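Local coordinates for protein galectin 2 (Gallus gallus, PDB 2YMZ) that probably binds carbohydrates, beta-galactosides in particular, as a lectin of the galectin type, at residues Ile23-Leu34 against Phe75-Val85; Lys37-Phe45 against Cys56-Trp64. All coordinates share one frame; numbering follows the deposited sequence. Where two conformers were deposited one is given.

Contact 1 of 2, residues Ile23-Leu34 against Phe75-Val85; sequences ISEDAESFAINL and FYKGSTVKIIV. With SO4 (sulfate ion), chain I.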
loop_
_atom_site.group_PDB
_atom_site.type_symbol
_atom_site.label_atom_id
_atom_site.label_comp_id
_atom_site.label_asym_id
_atom_site.label_seq_id
_atom_site.Cartn_x
_atom_site.Cartn_y
_atom_site.Cartn_z
ATOM N N ILE A 23 12.290 7.950 -5.442
ATOM C CA ILE A 23 12.601 7.584 -6.847
ATOM C C ILE A 23 14.029 7.066 -6.808
ATOM O O ILE A 23 14.876 7.730 -6.294
ATOM C CB ILE A 23 12.500 8.821 -7.743
ATOM C CG1 ILE A 23 11.007 9.314 -7.763
ATOM C CG2 ILE A 23 12.928 8.497 -9.200
ATOM C CD1 ILE A 23 10.798 10.693 -8.389
ATOM N N SER A 24 14.248 5.886 -7.374
ATOM C CA SER A 24 15.550 5.204 -7.365
ATOM C C SER A 24 16.580 6.130 -8.053
ATOM O O SER A 24 16.277 6.874 -9.008
ATOM C CB SER A 24 15.458 3.847 -8.114
ATOM O OG SER A 24 14.413 2.993 -7.583
ATOM N N GLU A 25 17.828 6.056 -7.574
ATOM C CA GLU A 25 18.911 6.854 -8.141
ATOM C C GLU A 25 19.120 6.459 -9.616
ATOM O O GLU A 25 19.508 7.288 -10.461
ATOM C CB GLU A 25 20.210 6.607 -7.300
ATOM C CG GLU A 25 21.305 7.620 -7.574
ATOM C CD GLU A 25 20.960 9.033 -7.099
ATOM O OE1 GLU A 25 20.770 9.236 -5.870
ATOM O OE2 GLU A 25 20.891 9.953 -7.955
ATOM N N ASP A 26 18.816 5.199 -9.900
ATOM C CA ASP A 26 18.949 4.621 -11.240
ATOM C C ASP A 26 17.627 4.502 -12.001
ATOM O O ASP A 26 17.608 3.906 -13.057
ATOM C CB ASP A 26 19.528 3.211 -11.140
ATOM C CG ASP A 26 20.941 3.227 -10.640
ATOM O OD1 ASP A 26 21.691 4.168 -11.007
ATOM O OD2 ASP A 26 21.300 2.343 -9.839
ATOM N N ALA A 27 16.540 5.111 -11.495
ATOM C CA ALA A 27 15.260 5.000 -12.180
ATOM C C ALA A 27 15.337 5.447 -13.588
ATOM O O ALA A 27 15.897 6.513 -13.836
ATOM C CB ALA A 27 14.165 5.851 -11.482
ATOM N N GLU A 28 14.640 4.743 -14.511
ATOM C CA GLU A 28 14.366 5.370 -15.781
ATOM C C GLU A 28 12.912 5.777 -15.846
ATOM O O GLU A 28 12.601 6.562 -16.651
ATOM C CB GLU A 28 14.628 4.480 -17.017
ATOM C CG GLU A 28 16.150 4.401 -17.307
ATOM C CD GLU A 28 16.513 3.774 -18.658
ATOM O OE1 GLU A 28 15.636 3.536 -19.561
ATOM O OE2 GLU A 28 17.739 3.523 -18.823
ATOM N N SER A 29 12.031 5.140 -15.043
ATOM C CA SER A 29 10.635 5.594 -15.065
ATOM C C SER A 29 9.908 4.950 -13.872
ATOM O O SER A 29 10.469 4.094 -13.215
ATOM C CB SER A 29 9.944 5.131 -16.367
ATOM O OG SER A 29 9.697 3.768 -16.315
ATOM N N PHE A 30 8.681 5.407 -13.571
ATOM C CA PHE A 30 7.890 4.663 -12.594
ATOM C C PHE A 30 6.435 4.903 -13.050
ATOM O O PHE A 30 6.171 5.764 -13.885
ATOM C CB PHE A 30 8.161 5.125 -11.139
ATOM C CG PHE A 30 7.767 6.565 -10.857
ATOM C CD1 PHE A 30 6.474 6.888 -10.351
ATOM C CD2 PHE A 30 8.735 7.572 -10.978
ATOM C CE1 PHE A 30 6.193 8.199 -9.983
ATOM C CE2 PHE A 30 8.422 8.868 -10.682
ATOM C CZ PHE A 30 7.140 9.200 -10.189
ATOM N N ALA A 31 5.481 4.110 -12.517
ATOM C CA ALA A 31 4.114 4.347 -12.951
ATOM C C ALA A 31 3.171 4.109 -11.743
ATOM O O ALA A 31 3.421 3.258 -10.904
ATOM C CB ALA A 31 3.717 3.399 -14.067
ATOM N N ILE A 32 2.146 4.901 -11.720
ATOM C CA ILE A 32 1.072 4.763 -10.696
ATOM C C ILE A 32 -0.112 4.411 -11.630
ATOM O O ILE A 32 -0.492 5.193 -12.562
ATOM C CB ILE A 32 0.819 6.120 -10.037
ATOM C CG1 ILE A 32 1.985 6.468 -9.110
ATOM C CG2 ILE A 32 -0.466 6.093 -9.195
ATOM C CD1 ILE A 32 2.018 7.910 -8.629
ATOM N N ASN A 33 -0.711 3.231 -11.376
ATOM C CA ASN A 33 -1.812 2.700 -12.220
ATOM C C ASN A 33 -3.103 2.529 -11.352
ATOM O O ASN A 33 -3.050 1.877 -10.359
ATOM C CB ASN A 33 -1.408 1.358 -12.719
ATOM C CG ASN A 33 -0.235 1.470 -13.739
ATOM O OD1 ASN A 33 -0.317 2.292 -14.602
ATOM N ND2 ASN A 33 0.765 0.672 -13.624
ATOM N N LEU A 34 -4.186 3.103 -11.809
ATOM C CA LEU A 34 -5.458 3.138 -11.037
ATOM C C LEU A 34 -6.536 2.592 -11.976
ATOM O O LEU A 34 -6.656 3.011 -13.129
ATOM C CB LEU A 34 -5.781 4.533 -10.631
ATOM C CG LEU A 34 -4.872 4.952 -9.448
ATOM C CD1 LEU A 34 -4.770 6.476 -9.431
ATOM C CD2 LEU A 34 -5.428 4.376 -8.106
ATOM N N PHE A 75 11.025 16.053 -11.995
ATOM C CA PHE A 75 11.204 14.923 -11.110
ATOM C C PHE A 75 12.645 14.718 -11.147
ATOM O O PHE A 75 13.304 14.934 -12.181
ATOM C CB PHE A 75 10.478 13.656 -11.596
ATOM C CG PHE A 75 8.966 13.623 -11.321
ATOM C CD1 PHE A 75 8.505 13.448 -10.019
ATOM C CD2 PHE A 75 8.048 13.770 -12.348
ATOM C CE1 PHE A 75 7.109 13.373 -9.742
ATOM C CE2 PHE A 75 6.641 13.719 -12.091
ATOM C CZ PHE A 75 6.188 13.493 -10.796
ATOM N N TYR A 76 13.170 14.214 -10.068
ATOM C CA TYR A 76 14.611 13.996 -9.948
ATOM C C TYR A 76 14.935 12.643 -9.450
ATOM O O TYR A 76 14.380 12.174 -8.437
ATOM C CB TYR A 76 15.190 15.053 -8.950
ATOM C CG TYR A 76 14.830 16.418 -9.447
ATOM C CD1 TYR A 76 15.644 17.082 -10.351
ATOM C CD2 TYR A 76 13.624 17.015 -9.095
ATOM C CE1 TYR A 76 15.304 18.310 -10.843
ATOM C CE2 TYR A 76 13.257 18.213 -9.611
ATOM C CZ TYR A 76 14.095 18.864 -10.465
ATOM O OH TYR A 76 13.683 20.069 -10.965
ATOM N N LYS A 77 15.913 11.981 -10.066
ATOM C CA LYS A 77 16.269 10.643 -9.594
ATOM C C LYS A 77 16.900 10.713 -8.223
ATOM O O LYS A 77 17.590 11.705 -7.910
ATOM C CB LYS A 77 17.274 9.967 -10.559
ATOM C CG LYS A 77 16.654 9.763 -11.951
ATOM C CD LYS A 77 17.689 9.135 -12.905
ATOM C CE LYS A 77 17.154 9.194 -14.332
ATOM N NZ LYS A 77 18.087 8.438 -15.284
ATOM N N GLY A 78 16.620 9.720 -7.385
ATOM C CA GLY A 78 17.174 9.733 -6.023
ATOM C C GLY A 78 16.429 10.581 -4.989
ATOM O O GLY A 78 16.923 10.709 -3.869
ATOM N N SER A 79 15.227 11.087 -5.287
ATOM C CA SER A 79 14.633 12.082 -4.401
ATOM C C SER A 79 13.391 11.453 -3.788
ATOM O O SER A 79 12.860 10.414 -4.342
ATOM C CB SER A 79 14.171 13.320 -5.196
ATOM O OG SER A 79 13.163 13.000 -6.235
ATOM N N THR A 80 12.843 12.117 -2.788
ATOM C CA THR A 80 11.539 11.665 -2.205
ATOM C C THR A 80 10.524 12.665 -2.664
ATOM O O THR A 80 10.837 13.863 -2.665
ATOM C CB THR A 80 11.592 11.696 -0.679
ATOM O OG1 THR A 80 12.426 10.639 -0.264
ATOM C CG2 THR A 80 10.180 11.485 -0.010
ATOM N N VAL A 81 9.390 12.206 -3.207
ATOM C CA VAL A 81 8.412 13.122 -3.804
ATOM C C VAL A 81 7.021 12.769 -3.343
ATOM O O VAL A 81 6.762 11.605 -3.011
ATOM C CB VAL A 81 8.353 13.102 -5.342
ATOM C CG1 VAL A 81 9.626 13.679 -5.893
ATOM C CG2 VAL A 81 8.079 11.716 -5.937
ATOM N N LYS A 82 6.153 13.789 -3.312
ATOM C CA LYS A 82 4.773 13.588 -2.966
ATOM C C LYS A 82 3.915 13.845 -4.195
ATOM O O LYS A 82 4.070 14.890 -4.822
ATOM C CB LYS A 82 4.341 14.546 -1.872
ATOM C CG LYS A 82 2.832 14.365 -1.602
ATOM C CD LYS A 82 2.423 15.048 -0.296
ATOM C CE LYS A 82 2.404 16.557 -0.482
ATOM N NZ LYS A 82 2.070 17.154 0.848
ATOM N N ILE A 83 3.065 12.892 -4.568
ATOM C CA ILE A 83 2.146 13.016 -5.739
ATOM C C ILE A 83 0.681 12.963 -5.170
ATOM O O ILE A 83 0.372 12.075 -4.422
ATOM C CB ILE A 83 2.424 11.853 -6.696
ATOM C CG1 ILE A 83 3.848 12.049 -7.296
ATOM C CG2 ILE A 83 1.459 11.887 -7.860
ATOM C CD1 ILE A 83 4.539 10.859 -7.936
ATOM N N ILE A 84 -0.186 13.876 -5.583
ATOM C CA ILE A 84 -1.571 13.801 -5.078
ATOM C C ILE A 84 -2.472 13.553 -6.293
ATOM O O ILE A 84 -2.281 14.248 -7.290
ATOM C CB ILE A 84 -1.956 15.129 -4.475
ATOM C CG1 ILE A 84 -1.090 15.298 -3.224
ATOM C CG2 ILE A 84 -3.464 15.094 -4.089
ATOM C CD1 ILE A 84 -1.103 16.635 -2.525
ATOM N N VAL A 85 -3.330 12.553 -6.229
ATOM C CA VAL A 85 -4.265 12.256 -7.330
ATOM C C VAL A 85 -5.658 12.568 -6.799
ATOM O O VAL A 85 -5.987 12.172 -5.667
ATOM C CB VAL A 85 -4.252 10.791 -7.698
ATOM C CG1 VAL A 85 -5.085 10.607 -8.997
ATOM C CG2 VAL A 85 -2.787 10.301 -7.970
HETATM S S SO4 I . 17.808 3.259 -4.610
HETATM O O1 SO4 I . 18.591 2.733 -3.469
HETATM O O2 SO4 I . 16.369 3.211 -4.215
HETATM O O3 SO4 I . 17.991 2.406 -5.812
HETATM O O4 SO4 I . 18.261 4.645 -4.893
HETATM O O HOH W 1 18.771 5.712 -14.958
#
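Phe30 drives the edge of its ring into the face of Phe75, a T-shaped pair with centroids 5.7 Å apart and planes at 88°. CZ of Phe30 lies over that face, offset toward the rim. With CG between the backbone N and the carbonyl carbon (chi1 64°), the ring points its CE1-CZ edge at the facing segment, and Phe30 CE1 lies 3.7 Å from Ile83 CD1. Next along the strand, Ile32 and Ile83 come tip to tip, with 3.9 Å between their CD1 atoms, while Leu34 and Val85 slide past each other more loosely. Ile23 closes the other end of this apolar layer, its CD1 touching both Phe75 and Val81, the latter through CG2 at 3.8 Å. Its backbone is held as well: Ile23 N gives a nearly straight bond of 2.8 Å to Ser79 O, whereas Gly78 N makes only weak bonds to the carbonyls of Ile23 and Ser24.

Toward the turns the packing gives way to polar, solvent-exposed chains. Lys77 runs out fully extended past the Glu25 and Ala27 carbonyls, and its NZ is 2.8 Å from a water that in turn donates to Asp26 O. Glu25 bends back at chi2 (67°), bringing OE1 to 3.6 Å from Gly78 CA, and its backbone N holds a sulfate, probably from the crystallisation liquor, through O4 at 3.1 Å.

This is the interior of the galectin beta-sandwich. Strands 30-34 and 80-85 belong to the two facing sheets, and residues 24-29 carry the chain from strand 16-23, in the sheet of 80-88, across to strand 30-34. Phe122 stacks on Phe30, Phe49 and Pro47 close round Phe75, and Leu116 of strand 112-120 and Ile19 of strand 16-23 flank Ile32.

Contact 2 of 2, residues Lys37-Phe45 against Cys56-Trp64; sequences KSSDLALHF and CNSLCSDNW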
loop_
_atom_site.group_PDB
_atom_site.type_symbol
_atom_site.label_atom_id
_atom_site.label_comp_id
_atom_site.label_asym_id
_atom_site.label_seq_id
_atom_site.Cartn_x
_atom_site.Cartn_y
_atom_site.Cartn_z
ATOM N N LYS A 37 -8.577 -3.451 -12.364
ATOM C CA LYS A 37 -7.705 -4.591 -12.203
ATOM C C LYS A 37 -6.457 -4.347 -13.055
ATOM O O LYS A 37 -6.353 -3.301 -13.684
ATOM C CB LYS A 37 -8.447 -5.878 -12.662
ATOM C CG LYS A 37 -8.870 -5.813 -14.124
ATOM C CD LYS A 37 -9.552 -7.144 -14.519
ATOM C CE LYS A 37 -10.957 -7.251 -13.974
ATOM N NZ LYS A 37 -11.820 -8.068 -14.883
ATOM N N SER A 38 -5.484 -5.241 -13.057
ATOM C CA SER A 38 -4.252 -4.898 -13.766
ATOM C C SER A 38 -4.443 -4.609 -15.247
ATOM O O SER A 38 -3.732 -3.785 -15.805
ATOM C CB SER A 38 -3.142 -5.917 -13.534
ATOM O OG SER A 38 -3.611 -7.203 -13.877
ATOM N N SER A 39 -5.467 -5.218 -15.864
ATOM C CA SER A 39 -5.670 -5.117 -17.311
ATOM C C SER A 39 -6.669 -4.029 -17.733
ATOM O O SER A 39 -6.933 -3.804 -18.899
ATOM C CB SER A 39 -6.161 -6.493 -17.771
ATOM O OG SER A 39 -7.348 -6.784 -17.081
ATOM N N ASP A 40 -7.244 -3.332 -16.771
ATOM C CA ASP A 40 -8.221 -2.306 -17.019
ATOM C C ASP A 40 -7.895 -1.085 -16.139
ATOM O O ASP A 40 -8.175 -1.073 -14.939
ATOM C CB ASP A 40 -9.639 -2.808 -16.719
ATOM C CG ASP A 40 -10.143 -3.731 -17.809
ATOM O OD1 ASP A 40 -10.444 -3.202 -18.897
ATOM O OD2 ASP A 40 -10.104 -4.965 -17.614
ATOM N N LEU A 41 -7.287 -0.053 -16.718
ATOM C CA LEU A 41 -6.832 1.117 -15.958
ATOM C C LEU A 41 -7.446 2.408 -16.440
ATOM O O LEU A 41 -7.473 2.680 -17.653
ATOM C CB LEU A 41 -5.274 1.265 -16.123
ATOM C CG LEU A 41 -4.451 0.035 -15.648
ATOM C CD1 LEU A 41 -2.944 0.235 -15.940
ATOM C CD2 LEU A 41 -4.651 -0.172 -14.124
ATOM N N ALA A 42 -8.017 3.172 -15.510
ATOM C CA ALA A 42 -8.460 4.523 -15.775
ATOM C C ALA A 42 -7.301 5.491 -15.964
ATOM O O ALA A 42 -7.392 6.403 -16.775
ATOM C CB ALA A 42 -9.397 4.991 -14.672
ATOM N N LEU A 43 -6.204 5.262 -15.221
ATOM C CA LEU A 43 -5.113 6.251 -15.220
ATOM C C LEU A 43 -3.819 5.445 -15.101
ATOM O O LEU A 43 -3.587 4.734 -14.090
ATOM C CB LEU A 43 -5.254 7.283 -14.097
ATOM C CG LEU A 43 -4.058 8.301 -13.944
ATOM C CD1 LEU A 43 -3.751 9.025 -15.257
ATOM C CD2 LEU A 43 -4.241 9.296 -12.794
ATOM N N HIS A 44 -2.946 5.571 -16.101
ATOM C CA HIS A 44 -1.580 5.101 -15.950
ATOM C C HIS A 44 -0.746 6.373 -16.038
ATOM O O HIS A 44 -0.774 7.054 -17.077
ATOM C CB HIS A 44 -1.306 4.117 -17.127
ATOM C CG HIS A 44 0.153 3.856 -17.495
ATOM N ND1 HIS A 44 0.942 2.943 -16.833
ATOM C CD2 HIS A 44 0.910 4.326 -18.537
ATOM C CE1 HIS A 44 2.137 2.876 -17.429
ATOM N NE2 HIS A 44 2.110 3.666 -18.497
ATOM N N PHE A 45 -0.135 6.772 -14.934
ATOM C CA PHE A 45 0.599 8.039 -14.810
ATOM C C PHE A 45 2.041 7.594 -14.770
ATOM O O PHE A 45 2.494 6.919 -13.818
ATOM C CB PHE A 45 0.221 8.642 -13.438
ATOM C CG PHE A 45 1.018 9.858 -13.065
ATOM C CD1 PHE A 45 0.664 11.088 -13.579
ATOM C CD2 PHE A 45 2.102 9.729 -12.168
ATOM C CE1 PHE A 45 1.415 12.227 -13.243
ATOM C CE2 PHE A 45 2.838 10.868 -11.802
ATOM C CZ PHE A 45 2.505 12.076 -12.382
ATOM N N CYS A 56 0.534 9.994 -19.644
ATOM C CA CYS A 56 -0.676 9.392 -19.061
ATOM C C CYS A 56 -1.382 8.610 -20.160
ATOM O O CYS A 56 -1.447 9.048 -21.348
ATOM C CB CYS A 56 -1.608 10.471 -18.524
ATOM S SG CYS A 56 -0.906 11.300 -17.058
ATOM N N ASN A 57 -1.984 7.517 -19.745
ATOM C CA ASN A 57 -2.792 6.720 -20.718
ATOM C C ASN A 57 -3.872 5.912 -19.949
ATOM O O ASN A 57 -3.863 5.860 -18.700
ATOM C CB ASN A 57 -1.931 5.716 -21.518
ATOM C CG ASN A 57 -2.523 5.388 -22.918
ATOM O OD1 ASN A 57 -3.657 5.702 -23.225
ATOM N ND2 ASN A 57 -1.733 4.758 -23.771
ATOM N N SER A 58 -4.764 5.268 -20.702
ATOM C CA SER A 58 -5.717 4.294 -20.083
ATOM C C SER A 58 -5.517 2.963 -20.792
ATOM O O SER A 58 -4.934 2.921 -21.873
ATOM C CB SER A 58 -7.152 4.800 -20.305
ATOM O OG SER A 58 -7.370 5.086 -21.689
ATOM N N LEU A 59 -5.940 1.860 -20.163
ATOM C CA LEU A 59 -5.698 0.494 -20.598
ATOM C C LEU A 59 -7.097 -0.122 -20.563
ATOM O O LEU A 59 -7.769 0.005 -19.520
ATOM C CB LEU A 59 -4.759 -0.260 -19.622
ATOM C CG LEU A 59 -4.446 -1.753 -19.866
ATOM C CD1 LEU A 59 -3.700 -1.806 -21.225
ATOM C CD2 LEU A 59 -3.560 -2.369 -18.822
ATOM N N CYS A 60 -7.506 -0.790 -21.646
ATOM C CA CYS A 60 -8.882 -1.361 -21.771
ATOM C C CYS A 60 -8.691 -2.798 -22.270
ATOM O O CYS A 60 -8.264 -2.993 -23.407
ATOM C CB CYS A 60 -9.737 -0.511 -22.742
ATOM S SG CYS A 60 -11.575 -0.573 -22.708
ATOM N N SER A 61 -8.990 -3.768 -21.403
ATOM C CA SER A 61 -8.738 -5.187 -21.637
ATOM C C SER A 61 -7.326 -5.431 -22.158
ATOM O O SER A 61 -7.116 -6.109 -23.176
ATOM C CB SER A 61 -9.820 -5.817 -22.535
ATOM O OG SER A 61 -11.087 -5.650 -21.919
ATOM N N ASP A 62 -6.362 -4.850 -21.444
ATOM C CA ASP A 62 -4.939 -4.962 -21.790
ATOM C C ASP A 62 -4.550 -4.332 -23.158
ATOM O O ASP A 62 -3.449 -4.587 -23.633
ATOM C CB ASP A 62 -4.436 -6.428 -21.681
ATOM C CG ASP A 62 -3.894 -6.783 -20.291
ATOM O OD1 ASP A 62 -3.370 -5.897 -19.582
ATOM O OD2 ASP A 62 -3.972 -7.980 -19.899
ATOM N N ASN A 63 -5.449 -3.535 -23.757
ATOM C CA ASN A 63 -5.153 -2.618 -24.903
ATOM C C ASN A 63 -4.877 -1.176 -24.477
ATOM O O ASN A 63 -5.784 -0.485 -23.997
ATOM C CB ASN A 63 -6.322 -2.536 -25.874
ATOM C CG ASN A 63 -6.586 -3.856 -26.549
ATOM O OD1 ASN A 63 -5.657 -4.651 -26.722
ATOM N ND2 ASN A 63 -7.853 -4.126 -26.887
ATOM N N TRP A 64 -3.645 -0.701 -24.707
ATOM C CA TRP A 64 -3.340 0.715 -24.457
ATOM C C TRP A 64 -4.056 1.646 -25.423
ATOM O O TRP A 64 -4.120 1.395 -26.658
ATOM C CB TRP A 64 -1.816 0.868 -24.540
ATOM C CG TRP A 64 -1.157 0.248 -23.396
ATOM C CD1 TRP A 64 -0.414 -0.858 -23.398
ATOM C CD2 TRP A 64 -1.162 0.742 -22.014
ATOM N NE1 TRP A 64 0.064 -1.119 -22.113
ATOM C CE2 TRP A 64 -0.403 -0.151 -21.254
ATOM C CE3 TRP A 64 -1.748 1.849 -21.384
ATOM C CZ2 TRP A 64 -0.218 -0.012 -19.854
ATOM C CZ3 TRP A 64 -1.586 1.976 -19.950
ATOM C CH2 TRP A 64 -0.816 1.069 -19.239
HETATM O O HOH W 2 -10.802 -7.280 -19.109
#
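Trp64 leans its indole over His44, bringing CH2 to 3.4 Å from His44 CG above one face of the imidazole. The six-membered ring meets that face edge-first, with planes at 53°, and the two side chains cross at about a right angle. His44 holds CG anti to its own N (chi1 159°), and its ND1 is bonded to Asn33, which, with Trp64 over its face, limits how the ring can turn. Leu59 CD1 lies 3.6 Å above the plane of the Trp64 ring, over its centre, while Leu41 CD1 reaches Trp64 CH2 obliquely and packs on Leu59.

Leu41, His44, Asn57 and Leu59 share one face of the antiparallel hairpin. On the other, Cys56 SG comes obliquely to Phe45 CD1 at 3.8 Å, beside Leu43 and turned toward the strands of the opposing sheet. Leu41 with Leu59 and His44 with Asn57 are hydrogen-bonded pairs; the register slips by one between them at a classic beta bulge, Ala42 and Leu43 both facing Leu34. Where the type I turn 37-40 meets the type I' turn 60-63, Asp40 OD1 takes Ser61 N at 3.0 Å from above its carboxylate plane, and Asp62 N bonds to Ser39 O in the carbonyl plane at 2.8 Å.

In galectins the histidine, asparagine and tryptophan at these positions line the sugar site, the indole stacking on galactose, and the Trp64-His44 contact lies where that site is expected. The bond to Asn33 OD1 is consistent with a proton on His44 ND1.

The centres of contact 1 and contact 2 are about 19 Å apart, on opposite sides of the chain's centre, and contact 2 is nested within the loop that contact 1 closes. They meet where strand 30-34 pairs with strand 40-48: Leu34 N lies 2.9 Å from Leu43 O, a probable hydrogen bond. Residues 30-34 thus work on both faces, with Phe30, Ile32 and Leu34 packed into the sandwich of contact 1 and Asn33 turned outward, where its OD1 meets ND1 of His44, in the presumed carbohydrate site of contact 2, at 2.6 Å, probably a hydrogen bond. The sulfate belongs to contact 1 alone, at the turn following Ile23.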